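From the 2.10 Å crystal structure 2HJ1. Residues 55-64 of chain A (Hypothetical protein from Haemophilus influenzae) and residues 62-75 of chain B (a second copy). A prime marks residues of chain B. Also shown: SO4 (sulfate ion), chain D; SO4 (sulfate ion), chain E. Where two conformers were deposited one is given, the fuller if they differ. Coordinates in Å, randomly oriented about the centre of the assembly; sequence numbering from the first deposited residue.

Chain A (55-64) DLSTNKIGIF
Chain B, residues 62-75: GIFSRPIKLTDVLK

Strands from two copies of a protein can join by pairing a few backbone groups and letting side chains seal the seam, and this contact, which buries 684 Å², is a compact example. Its apolar centre is Ile63 (chi1 and chi2 both m), whose CG1 lies 3.7 Å from Ile68′ CD1 and whose CD1 lies 4.2 Å from Leu74′ CD2. Ile61 (m, t) extends the patch: its CD1 is 4.0 Å from Leu70′ CD2, and Leu56 CD2 approaches Leu70′ CD1 at 4.0 Å. Ile68′ (chi1 p, chi2 137°) follows a cis peptide bond before Pro67′, and Leu70′ (m, t) sits within a type I turn from Lys69′ to Asp72′.

Beneath these side chains, strands 60-64 and 62-65′ run antiparallel at 164°, both extended, with axes 4.7 Å apart at closest approach. Ile63 and Ser65′ form the hydrogen-bonded pair: Ile63 N donates to Ser65′ O and Ser65′ N to Ile63 O, each at 2.9 Å. Phe64 and Phe64′ form the next, non-hydrogen-bonded pair, their CA atoms 4.4 Å apart and their side chains, both chi1 t, on the sheet face opposite Ile63 and Ser65′. Each phenylalanine ring reaches a glycine of the other chain, Phe64′ CZ standing 3.7 Å from Gly62 CA and Phe64 CE1 3.9 Å from Gly62′ CA; an ideal CB on either glycine would clash with the ring.

The oxygen of water 2 donates to Ile61 O at 2.6 Å and accepts from Ile68′ N at 2.9 Å, so it bridges the two backbones beyond the direct pair. At the polar edge, Lys60 CD packs over one face of the Arg66′ guanidinium, 3.5 Å from Arg66′ CZ. The chain D sulfate offsets the two like charges, receiving hydrogen bonds from Lys60 NZ to O3 of that sulfate (2.7 Å) and from Arg66′ NE to its O1 (2.9 Å).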

# COMPACT_ATOMS: atom_id res chain seq x y z
N ASP A 55 9.06 -3.10 16.71
CA ASP A 55 9.20 -4.55 16.85
C ASP A 55 8.73 -5.19 15.54
O ASP A 55 7.54 -5.08 15.19
CB ASP A 55 8.33 -4.97 18.02
CG ASP A 55 8.27 -6.47 18.22
OD1 ASP A 55 8.64 -7.26 17.33
OD2 ASP A 55 7.80 -6.85 19.30
N LEU A 56 9.63 -5.84 14.82
CA LEU A 56 9.30 -6.40 13.49
C LEU A 56 8.20 -7.48 13.46
O LEU A 56 7.65 -7.73 12.41
CB LEU A 56 10.56 -6.91 12.83
CG LEU A 56 11.61 -5.85 12.48
CD1 LEU A 56 12.90 -6.54 12.12
CD2 LEU A 56 11.13 -4.96 11.34
N SER A 57 7.89 -8.11 14.60
CA SER A 57 6.80 -9.09 14.67
C SER A 57 5.47 -8.55 15.23
O SER A 57 4.46 -9.25 15.17
CB SER A 57 7.18 -10.28 15.57
OG SER A 57 7.43 -9.81 16.90
N THR A 58 5.48 -7.31 15.74
CA THR A 58 4.35 -6.73 16.44
C THR A 58 3.79 -5.45 15.75
O THR A 58 2.58 -5.22 15.73
CB THR A 58 4.74 -6.45 17.90
OG1 THR A 58 5.14 -7.68 18.54
CG2 THR A 58 3.60 -5.83 18.68
N ASN A 59 4.67 -4.64 15.19
CA ASN A 59 4.26 -3.44 14.39
C ASN A 59 3.56 -3.84 13.13
O ASN A 59 3.81 -4.93 12.59
CB ASN A 59 5.42 -2.52 14.08
CG ASN A 59 5.76 -1.66 15.24
OD1 ASN A 59 6.45 -2.09 16.16
ND2 ASN A 59 5.23 -0.44 15.25
N LYS A 60 2.63 -3.00 12.69
CA LYS A 60 2.00 -3.17 11.39
C LYS A 60 3.02 -2.67 10.37
O LYS A 60 3.66 -1.65 10.60
CB LYS A 60 0.72 -2.34 11.32
CG LYS A 60 -0.43 -3.03 12.09
CD LYS A 60 -1.72 -2.90 11.40
CE LYS A 60 -2.86 -3.34 12.27
NZ LYS A 60 -3.86 -2.21 12.25
N ILE A 61 3.20 -3.41 9.29
CA ILE A 61 4.12 -3.01 8.23
C ILE A 61 3.48 -3.32 6.90
O ILE A 61 3.10 -4.45 6.62
CB ILE A 61 5.52 -3.73 8.27
CG1 ILE A 61 6.21 -3.53 9.63
CG2 ILE A 61 6.46 -3.12 7.18
CD1 ILE A 61 7.40 -4.51 9.89
N GLY A 62 3.32 -2.29 6.09
CA GLY A 62 2.77 -2.47 4.75
C GLY A 62 3.58 -1.70 3.75
O GLY A 62 4.49 -0.95 4.13
N ILE A 63 3.29 -1.93 2.48
CA ILE A 63 4.08 -1.36 1.41
C ILE A 63 3.08 -0.66 0.51
O ILE A 63 2.15 -1.28 -0.03
CB ILE A 63 4.75 -2.47 0.57
CG1 ILE A 63 5.66 -3.41 1.40
CG2 ILE A 63 5.46 -1.95 -0.68
CD1 ILE A 63 6.79 -2.74 2.10
N PHE A 64 3.30 0.63 0.30
CA PHE A 64 2.53 1.36 -0.69
C PHE A 64 3.27 1.39 -2.03
O PHE A 64 4.44 1.79 -2.08
CB PHE A 64 2.23 2.80 -0.20
CG PHE A 64 1.52 3.63 -1.25
CD1 PHE A 64 0.18 3.39 -1.54
CD2 PHE A 64 2.22 4.58 -2.00
CE1 PHE A 64 -0.48 4.11 -2.54
CE2 PHE A 64 1.56 5.31 -2.99
CZ PHE A 64 0.21 5.06 -3.26
N GLY B 62 -2.70 3.50 -6.81
CA GLY B 62 -1.69 2.77 -6.05
C GLY B 62 -2.31 1.57 -5.34
O GLY B 62 -3.55 1.36 -5.37
N ILE B 63 -1.47 0.77 -4.69
CA ILE B 63 -1.98 -0.37 -3.90
C ILE B 63 -1.25 -0.33 -2.58
O ILE B 63 -0.02 -0.22 -2.56
CB ILE B 63 -1.78 -1.70 -4.60
CG1 ILE B 63 -2.84 -1.86 -5.70
CG2 ILE B 63 -1.97 -2.90 -3.64
CD1 ILE B 63 -2.59 -3.04 -6.62
N PHE B 64 -2.01 -0.36 -1.49
CA PHE B 64 -1.43 -0.59 -0.18
C PHE B 64 -1.56 -2.06 0.18
O PHE B 64 -2.68 -2.60 0.25
CB PHE B 64 -2.08 0.26 0.91
CG PHE B 64 -1.36 0.17 2.24
CD1 PHE B 64 -0.09 0.71 2.40
CD2 PHE B 64 -1.92 -0.49 3.32
CE1 PHE B 64 0.58 0.62 3.60
CE2 PHE B 64 -1.22 -0.59 4.57
CZ PHE B 64 0.02 -0.02 4.69
N SER B 65 -0.40 -2.69 0.41
CA SER B 65 -0.32 -4.13 0.67
C SER B 65 0.05 -4.36 2.15
O SER B 65 1.00 -3.75 2.65
CB SER B 65 0.77 -4.77 -0.17
OG SER B 65 0.44 -4.79 -1.55
N ARG B 66 -0.71 -5.22 2.82
CA ARG B 66 -0.49 -5.56 4.25
C ARG B 66 -1.38 -6.72 4.61
O ARG B 66 -2.56 -6.73 4.22
CB ARG B 66 -0.84 -4.40 5.20
CG ARG B 66 -0.19 -4.53 6.60
CD ARG B 66 -0.80 -3.59 7.66
NE ARG B 66 -2.19 -3.93 7.99
CZ ARG B 66 -2.57 -5.01 8.69
NH1 ARG B 66 -3.86 -5.20 8.94
NH2 ARG B 66 -1.66 -5.90 9.14
N PRO B 67 -0.84 -7.71 5.34
CA PRO B 67 0.57 -7.84 5.74
C PRO B 67 1.41 -8.30 4.55
O PRO B 67 0.90 -8.76 3.50
CB PRO B 67 0.54 -8.93 6.84
CG PRO B 67 -0.67 -9.78 6.52
CD PRO B 67 -1.68 -8.84 5.82
N ILE B 68 2.71 -8.17 4.70
CA ILE B 68 3.65 -8.58 3.66
C ILE B 68 4.70 -9.46 4.36
O ILE B 68 4.81 -9.47 5.59
CB ILE B 68 4.33 -7.32 3.08
CG1 ILE B 68 4.85 -6.45 4.24
CG2 ILE B 68 3.31 -6.54 2.21
CD1 ILE B 68 6.15 -5.89 4.07
N LYS B 69 5.51 -10.14 3.58
CA LYS B 69 6.66 -10.86 4.11
C LYS B 69 7.78 -9.85 4.00
O LYS B 69 7.86 -9.10 3.01
CB LYS B 69 6.93 -12.08 3.25
CG LYS B 69 5.65 -12.93 3.07
CD LYS B 69 5.95 -14.34 2.67
CE LYS B 69 6.28 -14.44 1.19
NZ LYS B 69 5.09 -14.93 0.42
N LEU B 70 8.60 -9.76 5.03
CA LEU B 70 9.75 -8.85 4.97
C LEU B 70 10.83 -9.25 3.95
O LEU B 70 11.78 -8.51 3.71
CB LEU B 70 10.37 -8.68 6.36
CG LEU B 70 9.40 -8.14 7.41
CD1 LEU B 70 10.17 -7.89 8.72
CD2 LEU B 70 8.63 -6.91 6.94
N THR B 71 10.66 -10.42 3.35
CA THR B 71 11.54 -10.89 2.30
C THR B 71 11.10 -10.39 0.90
O THR B 71 11.82 -10.62 -0.08
CB THR B 71 11.56 -12.44 2.28
OG1 THR B 71 10.22 -12.93 2.25
CG2 THR B 71 12.26 -12.97 3.52
N ASP B 72 9.92 -9.76 0.79
CA ASP B 72 9.41 -9.20 -0.48
C ASP B 72 10.40 -8.19 -1.08
O ASP B 72 11.03 -7.44 -0.35
CB ASP B 72 8.06 -8.50 -0.28
CG ASP B 72 6.89 -9.49 -0.07
OD1 ASP B 72 7.08 -10.75 -0.15
OD2 ASP B 72 5.76 -9.00 0.18
N VAL B 73 10.53 -8.18 -2.41
CA VAL B 73 11.50 -7.29 -3.09
C VAL B 73 10.87 -5.90 -3.30
O VAL B 73 9.71 -5.81 -3.71
CB VAL B 73 12.05 -7.94 -4.42
CG1 VAL B 73 12.84 -6.95 -5.27
CG2 VAL B 73 12.97 -9.12 -4.08
N LEU B 74 11.59 -4.84 -2.97
CA LEU B 74 11.05 -3.49 -3.21
C LEU B 74 11.18 -3.06 -4.67
O LEU B 74 12.05 -3.55 -5.39
CB LEU B 74 11.75 -2.46 -2.32
CG LEU B 74 11.38 -2.63 -0.84
CD1 LEU B 74 12.49 -2.01 -0.05
CD2 LEU B 74 10.05 -1.96 -0.51
N LYS B 75 10.31 -2.13 -5.06
CA LYS B 75 10.30 -1.56 -6.40
C LYS B 75 10.41 -0.04 -6.31
O LYS B 75 10.16 0.56 -5.24
CB LYS B 75 9.06 -2.01 -7.16
CG LYS B 75 9.19 -3.47 -7.68
CD LYS B 75 7.83 -4.18 -7.96
CE LYS B 75 7.23 -3.90 -9.39
NZ LYS B 75 6.06 -4.81 -9.75
S SO4 D . -4.77 -1.49 8.77
O1 SO4 D . -3.76 -1.49 7.73
O2 SO4 D . -6.07 -1.44 8.12
O3 SO4 D . -4.68 -2.63 9.67
O4 SO4 D . -4.46 -0.33 9.53
S SO4 E . -4.61 -3.28 4.68
O1 SO4 E . -4.33 -3.15 3.24
O2 SO4 E . -5.88 -2.61 5.00
O3 SO4 E . -4.64 -4.71 5.01
O4 SO4 E . -3.55 -2.67 5.47
O HOH W 1 1.30 -6.03 9.42
O HOH W 2 3.30 -6.95 7.29
O HOH W 3 2.00 -2.74 -2.69